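Local coordinates for protein purine nucleoside phosphorylase (Anopheles gambiae, PDB 2P4S) that catalyses the phosphorolysis of inosine, guanosine and their 2'-deoxy forms to free purine base and pentose 1-phosphate, in purine salvage, at residues A[118-126]-A[346-357]; A[200-211]-A[323-332]. One frame throughout, in Å; residues are numbered along the deposited sequence.

Contact 1: A[118-126]-A[346-357]. With DIH (7-[[(3R,4R)-3-(hydroxymethyl)-4-oxidanyl-pyrrolidin-1-ium-1-yl]methyl]-3,5-dihydropyrrolo[3,2-d]pyrimidin-4-one), chain F; PO4 (phosphate ion), chain D.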
loop_
_atom_site.group_PDB
_atom_site.type_symbol
_atom_site.label_atom_id
_atom_site.label_comp_id
_atom_site.label_asym_id
_atom_site.label_seq_id
_atom_site.Cartn_x
_atom_site.Cartn_y
_atom_site.Cartn_z
ATOM N N SER A 118 22.264 -7.504 2.601
ATOM C CA SER A 118 23.113 -7.497 1.392
ATOM C C SER A 118 24.491 -6.895 1.650
ATOM O O SER A 118 24.597 -5.705 2.004
ATOM C CB SER A 118 22.413 -6.803 0.218
ATOM O OG SER A 118 21.299 -7.570 -0.215
ATOM N N GLY A 119 25.542 -7.709 1.487
ATOM C CA GLY A 119 26.917 -7.273 1.789
ATOM C C GLY A 119 27.396 -7.466 3.214
ATOM O O GLY A 119 28.542 -7.152 3.523
ATOM N N LEU A 120 26.537 -8.009 4.073
ATOM C CA LEU A 120 26.825 -8.165 5.489
ATOM C C LEU A 120 27.026 -9.630 5.963
ATOM O O LEU A 120 27.256 -9.897 7.158
ATOM C CB LEU A 120 25.731 -7.451 6.301
ATOM C CG LEU A 120 25.667 -5.910 6.131
ATOM C CD1 LEU A 120 24.254 -5.427 5.895
ATOM C CD2 LEU A 120 26.245 -5.220 7.375
ATOM N N GLY A 121 26.970 -10.561 5.013
ATOM C CA GLY A 121 27.070 -11.990 5.294
ATOM C C GLY A 121 28.356 -12.450 5.957
ATOM O O GLY A 121 28.358 -13.424 6.697
ATOM N N THR A 122 29.450 -11.733 5.721
ATOM C CA THR A 122 30.718 -12.039 6.381
ATOM C C THR A 122 30.678 -11.867 7.898
ATOM O O THR A 122 31.595 -12.323 8.592
ATOM C CB THR A 122 31.919 -11.223 5.794
ATOM O OG1 THR A 122 31.744 -9.814 6.060
ATOM C CG2 THR A 122 32.092 -11.493 4.278
ATOM N N LEU A 123 29.636 -11.240 8.431
ATOM C CA LEU A 123 29.490 -11.214 9.885
ATOM C C LEU A 123 29.458 -12.637 10.466
ATOM O O LEU A 123 30.046 -12.891 11.536
ATOM C CB LEU A 123 28.232 -10.454 10.312
ATOM C CG LEU A 123 28.233 -8.916 10.288
ATOM C CD1 LEU A 123 26.795 -8.404 10.459
ATOM C CD2 LEU A 123 29.177 -8.292 11.327
ATOM N N ALA A 124 28.747 -13.546 9.779
ATOM C CA ALA A 124 28.632 -14.947 10.212
ATOM C C ALA A 124 29.975 -15.700 10.152
ATOM O O ALA A 124 30.202 -16.636 10.918
ATOM C CB ALA A 124 27.584 -15.665 9.407
ATOM N N GLU A 125 30.852 -15.287 9.249
ATOM C CA GLU A 125 32.201 -15.864 9.111
ATOM C C GLU A 125 33.180 -15.517 10.244
ATOM O O GLU A 125 34.238 -16.120 10.379
ATOM C CB GLU A 125 32.812 -15.453 7.769
ATOM C CG GLU A 125 32.154 -16.099 6.566
ATOM C CD GLU A 125 32.770 -15.611 5.276
ATOM O OE1 GLU A 125 33.839 -14.945 5.348
ATOM O OE2 GLU A 125 32.198 -15.881 4.187
ATOM N N GLN A 126 32.831 -14.549 11.067
ATOM C CA GLN A 126 33.715 -14.177 12.154
ATOM C C GLN A 126 33.367 -14.924 13.415
ATOM O O GLN A 126 34.034 -14.755 14.413
ATOM C CB GLN A 126 33.656 -12.668 12.373
ATOM C CG GLN A 126 34.075 -11.978 11.111
ATOM C CD GLN A 126 34.335 -10.529 11.291
ATOM O OE1 GLN A 126 34.666 -10.073 12.399
ATOM N NE2 GLN A 126 34.202 -9.769 10.192
ATOM N N VAL A 346 26.687 -5.194 -2.834
ATOM C CA VAL A 346 27.205 -6.248 -1.997
ATOM C C VAL A 346 28.690 -5.974 -1.760
ATOM O O VAL A 346 29.151 -6.123 -0.652
ATOM C CB VAL A 346 26.946 -7.661 -2.645
ATOM C CG1 VAL A 346 27.582 -8.798 -1.841
ATOM C CG2 VAL A 346 25.429 -7.882 -2.813
ATOM N N GLY A 347 29.409 -5.528 -2.798
ATOM C CA GLY A 347 30.822 -5.123 -2.680
ATOM C C GLY A 347 31.167 -4.065 -1.632
ATOM O O GLY A 347 32.257 -4.081 -1.062
ATOM N N VAL A 348 30.263 -3.123 -1.385
ATOM C CA VAL A 348 30.492 -2.057 -0.404
ATOM C C VAL A 348 30.669 -2.677 1.019
ATOM O O VAL A 348 31.598 -2.299 1.770
ATOM C CB VAL A 348 29.342 -1.000 -0.455
ATOM C CG1 VAL A 348 29.447 0.031 0.685
ATOM C CG2 VAL A 348 29.309 -0.292 -1.805
ATOM N N GLY A 349 29.796 -3.616 1.372
ATOM C CA GLY A 349 29.926 -4.358 2.615
ATOM C C GLY A 349 31.112 -5.296 2.737
ATOM O O GLY A 349 31.738 -5.344 3.808
ATOM N N LYS A 350 31.414 -6.043 1.658
ATOM C CA LYS A 350 32.589 -6.924 1.572
ATOM C C LYS A 350 33.839 -6.119 1.795
ATOM O O LYS A 350 34.732 -6.568 2.505
ATOM C CB LYS A 350 32.733 -7.608 0.202
ATOM C CG LYS A 350 31.470 -8.315 -0.301
ATOM C CD LYS A 350 31.638 -8.926 -1.746
ATOM C CE LYS A 350 31.766 -10.459 -1.674
ATOM N NZ LYS A 350 30.571 -11.054 -0.960
ATOM N N ASN A 351 33.899 -4.939 1.179
ATOM C CA ASN A 351 35.027 -4.024 1.376
ATOM C C ASN A 351 35.141 -3.438 2.806
ATOM O O ASN A 351 36.139 -2.784 3.123
ATOM C CB ASN A 351 35.050 -2.898 0.308
ATOM C CG ASN A 351 35.257 -3.438 -1.122
ATOM O OD1 ASN A 351 35.852 -4.503 -1.328
ATOM N ND2 ASN A 351 34.734 -2.711 -2.108
ATOM N N ARG A 352 34.125 -3.668 3.644
ATOM C CA ARG A 352 34.099 -3.166 5.029
ATOM C C ARG A 352 33.908 -4.243 6.097
ATOM O O ARG A 352 33.492 -3.954 7.221
ATOM C CB ARG A 352 33.043 -2.078 5.169
ATOM C CG ARG A 352 33.525 -0.802 4.615
ATOM C CD ARG A 352 32.386 0.033 4.087
ATOM N NE ARG A 352 32.729 0.605 2.767
ATOM C CZ ARG A 352 33.206 1.826 2.609
ATOM N NH1 ARG A 352 33.397 2.593 3.683
ATOM N NH2 ARG A 352 33.479 2.287 1.404
ATOM N N GLU A 353 34.248 -5.478 5.765
ATOM C CA GLU A 353 33.937 -6.596 6.655
ATOM C C GLU A 353 34.643 -6.531 8.029
ATOM O O GLU A 353 34.079 -6.956 9.052
ATOM C CB GLU A 353 34.176 -7.958 5.942
ATOM C CG GLU A 353 35.627 -8.282 5.680
ATOM C CD GLU A 353 35.835 -9.597 4.895
ATOM O OE1 GLU A 353 35.243 -10.652 5.280
ATOM O OE2 GLU A 353 36.623 -9.550 3.911
ATOM N N LYS A 354 35.874 -6.013 8.038
ATOM C CA LYS A 354 36.635 -5.907 9.273
ATOM C C LYS A 354 35.906 -4.926 10.219
ATOM O O LYS A 354 35.553 -5.276 11.340
ATOM C CB LYS A 354 38.073 -5.489 8.935
ATOM C CG LYS A 354 39.102 -5.694 10.034
ATOM C CD LYS A 354 40.450 -6.155 9.399
ATOM C CE LYS A 354 41.710 -5.568 10.122
ATOM N NZ LYS A 354 41.966 -6.170 11.478
ATOM N N THR A 355 35.648 -3.721 9.728
ATOM C CA THR A 355 34.909 -2.684 10.461
ATOM C C THR A 355 33.497 -3.118 10.946
ATOM O O THR A 355 33.145 -2.960 12.132
ATOM C CB THR A 355 34.762 -1.411 9.547
ATOM O OG1 THR A 355 36.057 -1.002 9.102
ATOM C CG2 THR A 355 34.108 -0.257 10.279
ATOM N N LEU A 356 32.702 -3.639 10.010
ATOM C CA LEU A 356 31.372 -4.132 10.313
ATOM C C LEU A 356 31.407 -5.171 11.424
ATOM O O LEU A 356 30.594 -5.119 12.342
ATOM C CB LEU A 356 30.702 -4.692 9.050
ATOM C CG LEU A 356 30.381 -3.687 7.901
ATOM C CD1 LEU A 356 30.282 -4.422 6.543
ATOM C CD2 LEU A 356 29.108 -2.933 8.155
ATOM N N GLY A 357 32.392 -6.067 11.372
ATOM C CA GLY A 357 32.516 -7.152 12.368
ATOM C C GLY A 357 32.887 -6.628 13.749
ATOM O O GLY A 357 32.273 -6.991 14.753
HETATM O "O5'" DIH F . 20.651 -4.654 -4.522
HETATM C "C5'" DIH F . 19.263 -4.932 -4.253
HETATM C "C4'" DIH F . 19.195 -5.453 -2.838
HETATM C "C6'" DIH F . 19.871 -4.481 -1.845
HETATM C "C3'" DIH F . 17.751 -5.599 -2.407
HETATM O "O3'" DIH F . 17.662 -6.722 -1.527
HETATM C "C2'" DIH F . 17.490 -4.348 -1.590
HETATM N "N1'" DIH F . 18.789 -4.160 -0.870
HETATM C C10 DIH F . 18.816 -2.857 -0.188
HETATM C C9 DIH F . 19.098 -1.616 -1.007
HETATM C C8 DIH F . 20.388 -1.087 -1.279
HETATM N N7 DIH F . 20.241 0.050 -2.014
HETATM C C5 DIH F . 18.920 0.283 -2.232
HETATM C C6 DIH F . 18.149 1.371 -2.899
HETATM O O6 DIH F . 18.735 2.370 -3.487
HETATM N N1 DIH F . 16.806 1.237 -2.859
HETATM C C2 DIH F . 16.161 0.191 -2.260
HETATM N N3 DIH F . 16.821 -0.787 -1.621
HETATM C C4 DIH F . 18.195 -0.742 -1.602
HETATM P P PO4 D . 18.943 -6.291 2.279
HETATM O O1 PO4 D . 20.244 -5.820 2.844
HETATM O O2 PO4 D . 18.738 -7.744 2.710
HETATM O O3 PO4 D . 17.771 -5.522 2.763
HETATM O O4 PO4 D . 19.019 -6.159 0.787
HETATM O O HOH W 1 26.967 -4.022 1.317
#
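Gln126 reaches across to the helix that starts just after Arg352 and donates from NE2 to the carbonyl O of Glu353 at 3.0 Å. Glu353 O lies in the amide plane of Gln126, whereas NE2 stands well above the carbonyl plane, and the bond is bent, with an N-H...O angle of 140°. Since Gly357 N bonds to the same oxygen from the opposite face, Glu353 O is gripped twice. With CG anti to its carbonyl carbon (chi1 -59°) and the chain extended beyond, Gln126 also lays OE1 against Gly357 CA, an approach the bare glycine backbone permits.

Thr122 and Glu353 cross at about a right angle, Thr122 OG1 standing 3.1 Å from Glu353 CB. Glu353 CG sits between backbone N and carbonyl carbon (chi1 70°), and this aims the extended chain across Thr122, with OE1 beside its CB and CG2. Deeper in, Leu120 CD2 meets Leu356 CD2 at 3.7 Å.

Two glycines then let the backbones close up: Gly119 O touches Gly349 CA at 3.2 Å, a CA-H...O contact, while a water links Ser118 O to Gly349 N, weakly at the latter. Ser118 N donates to phosphate O1 at 2.6 Å, so the glycine-rich turn after strand 112-116 forms part of the phosphate site of this phosphorylase.

Contact 2: A[200-211]-A[323-332]. With DIH (7-[[(3R,4R)-3-(hydroxymethyl)-4-oxidanyl-pyrrolidin-1-ium-1-yl]methyl]-3,5-dihydropyrrolo[3,2-d]pyrimidin-4-one), chain F; PO4 (phosphate ion), chain D.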
loop_
_atom_site.group_PDB
_atom_site.type_symbol
_atom_site.label_atom_id
_atom_site.label_comp_id
_atom_site.label_asym_id
_atom_site.label_seq_id
_atom_site.Cartn_x
_atom_site.Cartn_y
_atom_site.Cartn_z
ATOM N N ASN A 200 20.959 -4.194 7.249
ATOM C CA ASN A 200 20.606 -4.277 5.841
ATOM C C ASN A 200 21.517 -3.354 5.063
ATOM O O ASN A 200 22.273 -2.573 5.679
ATOM C CB ASN A 200 19.114 -3.930 5.638
ATOM C CG ASN A 200 18.772 -2.550 6.134
ATOM O OD1 ASN A 200 19.346 -1.549 5.694
ATOM N ND2 ASN A 200 17.848 -2.479 7.058
ATOM N N ALA A 201 21.465 -3.461 3.730
ATOM C CA ALA A 201 21.930 -2.410 2.840
ATOM C C ALA A 201 20.798 -1.399 2.546
ATOM O O ALA A 201 19.618 -1.759 2.567
ATOM C CB ALA A 201 22.451 -3.028 1.514
ATOM N N ALA A 202 21.144 -0.142 2.258
ATOM C CA ALA A 202 20.127 0.857 1.842
ATOM C C ALA A 202 20.692 1.927 0.917
ATOM O O ALA A 202 21.933 2.159 0.858
ATOM C CB ALA A 202 19.426 1.524 3.055
ATOM N N GLY A 203 19.771 2.554 0.186
ATOM C CA GLY A 203 20.100 3.725 -0.631
ATOM C C GLY A 203 20.028 4.929 0.292
ATOM O O GLY A 203 19.092 5.039 1.100
ATOM N N GLY A 204 21.020 5.819 0.194
ATOM C CA GLY A 204 21.005 7.068 0.992
ATOM C C GLY A 204 20.086 8.082 0.311
ATOM O O GLY A 204 20.414 8.574 -0.783
ATOM N N ALA A 205 18.920 8.343 0.913
ATOM C CA ALA A 205 18.001 9.378 0.396
ATOM C C ALA A 205 18.393 10.740 0.970
ATOM O O ALA A 205 18.141 11.767 0.373
ATOM C CB ALA A 205 16.516 9.042 0.722
ATOM N N ASN A 206 19.003 10.730 2.142
ATOM C CA ASN A 206 19.550 11.935 2.751
ATOM C C ASN A 206 20.846 12.357 1.990
ATOM O O ASN A 206 21.829 11.628 1.967
ATOM C CB ASN A 206 19.788 11.684 4.242
ATOM C CG ASN A 206 20.192 12.939 4.989
ATOM O OD1 ASN A 206 21.005 13.732 4.516
ATOM N ND2 ASN A 206 19.641 13.111 6.163
ATOM N N PRO A 207 20.832 13.523 1.310
ATOM C CA PRO A 207 22.040 13.842 0.493
ATOM C C PRO A 207 23.350 14.160 1.258
ATOM O O PRO A 207 24.382 14.343 0.615
ATOM C CB PRO A 207 21.599 15.039 -0.367
ATOM C CG PRO A 207 20.446 15.662 0.352
ATOM C CD PRO A 207 19.763 14.537 1.168
ATOM N N LYS A 208 23.318 14.189 2.594
ATOM C CA LYS A 208 24.537 14.409 3.383
ATOM C C LYS A 208 25.220 13.112 3.710
ATOM O O LYS A 208 26.401 13.125 4.066
ATOM C CB LYS A 208 24.262 15.288 4.612
ATOM C CG LYS A 208 23.755 16.644 4.063
ATOM C CD LYS A 208 23.999 17.844 4.944
ATOM C CE LYS A 208 22.799 18.211 5.843
ATOM N NZ LYS A 208 23.027 19.585 6.440
ATOM N N TYR A 209 24.495 11.999 3.534
ATOM C CA TYR A 209 25.090 10.657 3.681
ATOM C C TYR A 209 26.114 10.380 2.569
ATOM O O TYR A 209 26.078 10.992 1.511
ATOM C CB TYR A 209 24.015 9.573 3.693
ATOM C CG TYR A 209 23.096 9.587 4.879
ATOM C CD1 TYR A 209 23.101 10.648 5.819
ATOM C CD2 TYR A 209 22.175 8.531 5.070
ATOM C CE1 TYR A 209 22.218 10.645 6.911
ATOM C CE2 TYR A 209 21.334 8.510 6.137
ATOM C CZ TYR A 209 21.341 9.564 7.054
ATOM O OH TYR A 209 20.462 9.509 8.092
ATOM N N ARG A 210 27.038 9.460 2.843
ATOM C CA ARG A 210 28.043 9.014 1.895
ATOM C C ARG A 210 28.006 7.478 1.791
ATOM O O ARG A 210 27.684 6.777 2.760
ATOM C CB ARG A 210 29.452 9.493 2.329
ATOM C CG ARG A 210 29.601 11.025 2.307
ATOM C CD ARG A 210 30.946 11.453 2.918
ATOM N NE ARG A 210 31.113 12.917 3.009
ATOM C CZ ARG A 210 31.439 13.694 1.972
ATOM N NH1 ARG A 210 31.623 13.154 0.758
ATOM N NH2 ARG A 210 31.576 15.014 2.132
ATOM N N VAL A 211 28.345 6.957 0.618
ATOM C CA VAL A 211 28.432 5.515 0.419
ATOM C C VAL A 211 29.423 4.960 1.428
ATOM O O VAL A 211 30.535 5.504 1.580
ATOM C CB VAL A 211 28.917 5.171 -1.037
ATOM C CG1 VAL A 211 29.323 3.687 -1.150
ATOM C CG2 VAL A 211 27.830 5.555 -2.079
ATOM N N PHE A 323 20.809 -1.301 11.875
ATOM C CA PHE A 323 21.459 -0.304 11.029
ATOM C C PHE A 323 21.422 -0.649 9.553
ATOM O O PHE A 323 21.317 -1.814 9.190
ATOM C CB PHE A 323 22.903 -0.028 11.453
ATOM C CG PHE A 323 23.813 -1.214 11.385
ATOM C CD1 PHE A 323 24.514 -1.504 10.218
ATOM C CD2 PHE A 323 24.026 -2.010 12.504
ATOM C CE1 PHE A 323 25.382 -2.552 10.158
ATOM C CE2 PHE A 323 24.904 -3.080 12.441
ATOM C CZ PHE A 323 25.592 -3.338 11.267
ATOM N N SER A 324 21.547 0.402 8.735
ATOM C CA SER A 324 21.713 0.316 7.294
ATOM C C SER A 324 23.165 0.684 6.933
ATOM O O SER A 324 23.672 1.749 7.349
ATOM C CB SER A 324 20.796 1.332 6.599
ATOM O OG SER A 324 19.414 1.095 6.784
ATOM N N LEU A 325 23.819 -0.171 6.139
ATOM C CA LEU A 325 24.993 0.251 5.391
ATOM C C LEU A 325 24.483 0.963 4.118
ATOM O O LEU A 325 23.728 0.367 3.332
ATOM C CB LEU A 325 25.857 -0.962 5.013
ATOM C CG LEU A 325 27.166 -0.694 4.263
ATOM C CD1 LEU A 325 28.194 0.121 5.100
ATOM C CD2 LEU A 325 27.759 -2.043 3.866
ATOM N N ILE A 326 24.907 2.228 3.930
ATOM C CA ILE A 326 24.531 3.020 2.779
ATOM C C ILE A 326 25.406 2.559 1.622
ATOM O O ILE A 326 26.599 2.764 1.630
ATOM C CB ILE A 326 24.742 4.550 3.061
ATOM C CG1 ILE A 326 23.932 4.995 4.286
ATOM C CG2 ILE A 326 24.477 5.394 1.811
ATOM C CD1 ILE A 326 22.362 4.778 4.179
ATOM N N THR A 327 24.816 1.911 0.613
ATOM C CA THR A 327 25.614 1.170 -0.376
ATOM C C THR A 327 25.648 1.936 -1.678
ATOM O O THR A 327 26.357 1.585 -2.602
ATOM C CB THR A 327 25.050 -0.254 -0.599
ATOM O OG1 THR A 327 23.623 -0.182 -0.784
ATOM C CG2 THR A 327 25.341 -1.118 0.614
ATOM N N ASN A 328 24.872 3.005 -1.732
ATOM C CA ASN A 328 24.671 3.763 -2.929
ATOM C C ASN A 328 23.826 4.926 -2.525
ATOM O O ASN A 328 23.031 4.830 -1.571
ATOM C CB ASN A 328 23.955 2.964 -4.047
ATOM C CG ASN A 328 22.581 2.429 -3.612
ATOM O OD1 ASN A 328 22.488 1.501 -2.756
ATOM N ND2 ASN A 328 21.512 2.991 -4.203
ATOM N N MET A 329 24.002 6.019 -3.256
ATOM C CA MET A 329 23.193 7.198 -3.067
ATOM C C MET A 329 21.964 7.019 -3.938
ATOM O O MET A 329 22.062 6.479 -5.037
ATOM C CB MET A 329 23.992 8.486 -3.438
ATOM C CG MET A 329 25.167 8.817 -2.473
ATOM S SD MET A 329 24.731 8.633 -0.706
ATOM C CE MET A 329 23.662 10.053 -0.444
ATOM N N CYS A 330 20.802 7.411 -3.425
ATOM C CA CYS A 330 19.587 7.414 -4.241
ATOM C C CYS A 330 19.759 8.471 -5.345
ATOM O O CYS A 330 20.377 9.525 -5.113
ATOM C CB CYS A 330 18.383 7.779 -3.387
ATOM S SG CYS A 330 17.951 6.520 -2.225
ATOM N N THR A 331 19.199 8.198 -6.523
ATOM C CA THR A 331 19.203 9.164 -7.613
ATOM C C THR A 331 18.314 10.377 -7.319
ATOM O O THR A 331 17.095 10.259 -7.139
ATOM C CB THR A 331 18.787 8.533 -8.964
ATOM O OG1 THR A 331 19.490 7.291 -9.149
ATOM C CG2 THR A 331 19.133 9.505 -10.147
ATOM N N MET A 332 18.921 11.554 -7.333
ATOM C CA MET A 332 18.174 12.730 -6.900
ATOM C C MET A 332 17.885 13.802 -7.973
ATOM O O MET A 332 17.299 14.838 -7.699
ATOM C CB MET A 332 18.853 13.279 -5.651
ATOM C CG MET A 332 18.522 12.361 -4.454
ATOM S SD MET A 332 19.692 12.839 -3.286
ATOM C CE MET A 332 20.132 11.362 -2.299
HETATM O "O5'" DIH F . 20.651 -4.654 -4.522
HETATM C "C5'" DIH F . 19.263 -4.932 -4.253
HETATM C "C4'" DIH F . 19.195 -5.453 -2.838
HETATM C "C6'" DIH F . 19.871 -4.481 -1.845
HETATM C "C3'" DIH F . 17.751 -5.599 -2.407
HETATM O "O3'" DIH F . 17.662 -6.722 -1.527
HETATM C "C2'" DIH F . 17.490 -4.348 -1.590
HETATM N "N1'" DIH F . 18.789 -4.160 -0.870
HETATM C C10 DIH F . 18.816 -2.857 -0.188
HETATM C C9 DIH F . 19.098 -1.616 -1.007
HETATM C C8 DIH F . 20.388 -1.087 -1.279
HETATM N N7 DIH F . 20.241 0.050 -2.014
HETATM C C5 DIH F . 18.920 0.283 -2.232
HETATM C C6 DIH F . 18.149 1.371 -2.899
HETATM O O6 DIH F . 18.735 2.370 -3.487
HETATM N N1 DIH F . 16.806 1.237 -2.859
HETATM C C2 DIH F . 16.161 0.191 -2.260
HETATM N N3 DIH F . 16.821 -0.787 -1.621
HETATM C C4 DIH F . 18.195 -0.742 -1.602
HETATM P P PO4 D . 18.943 -6.291 2.279
HETATM O O1 PO4 D . 20.244 -5.820 2.844
HETATM O O2 PO4 D . 18.738 -7.744 2.710
HETATM O O3 PO4 D . 17.771 -5.522 2.763
HETATM O O4 PO4 D . 19.019 -6.159 0.787
#
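Asn200 and Ser324 are neighbours in a parallel pairing that continues from earlier in both strands, and in which backbone donors and acceptors alternate. Asn200 N gives its hydrogen to Phe323 O, and Asn200 O receives that of Leu325 N at 2.9 Å. Ala202 then uses both of its polar atoms: its N donates to Leu325 O at 2.8 Å, and its O accepts from Thr327 N. The ladder resumes past the corner at Asn328, with Gly204 N bonded to Asn328 O and Cys330 N bonded to Gly204 O.

The corner serves the ligand. Asn328 CG lies between backbone N and carbonyl carbon (chi1 58°), and its amide makes a two-point grip on the base of the inhibitor: DIH N7 donates to Asn328 OD1 at 2.8 Å, while Asn328 ND2 donates to DIH O6 at 2.9 Å, both with N-H...O angles of 171°. Thr327 OG1 adds a second bond to Asn328 OD1, also 2.8 Å, which holds the amide in its rotation. Gly203 leaves room for DIH O6. At the other end, Ala201 N donates to phosphate O1 at 2.8 Å.

Apolar groups close the far side. The Met329 chain, bent at chi2 and chi3, brings CE against Tyr209 O and Asn206 O, and Ile326 CD1 packs on Tyr209 CD2 at 3.9 Å. Asn206 OD1 accepts from Lys208 N in an Asx turn, with ND2 bonded to Asp300.

In the mixed sheet, strand 195-204 also pairs with 112-116 and 301-303, and strand 319-329 with 214-221; Ile345 of helix 342-350 covers Ala201, Thr327 and Asn328, and Tyr277 of strand 272-279 touches Ala202 and Ser324.

Both contacts are largely buried, yet they illustrate two ways of building one active site. Contact 2 is a strand pairing inside the central sheet, held by a ladder of backbone bonds; contact 1 sets a turn and short helix against two helices, relying on close glycine backbones, leucine packing and a single direct hydrogen bond. Each has a more exposed edge, with Lys350 and Glu353 in the first and Pro207, Arg210 and Val211 in the second. They meet where Gly349 CA packs on Leu325 CD2 and Ser118 O on Ala201 CB. Both supply backbone N-H groups to the phosphate, whereas the base-recognising amide belongs to contact 2.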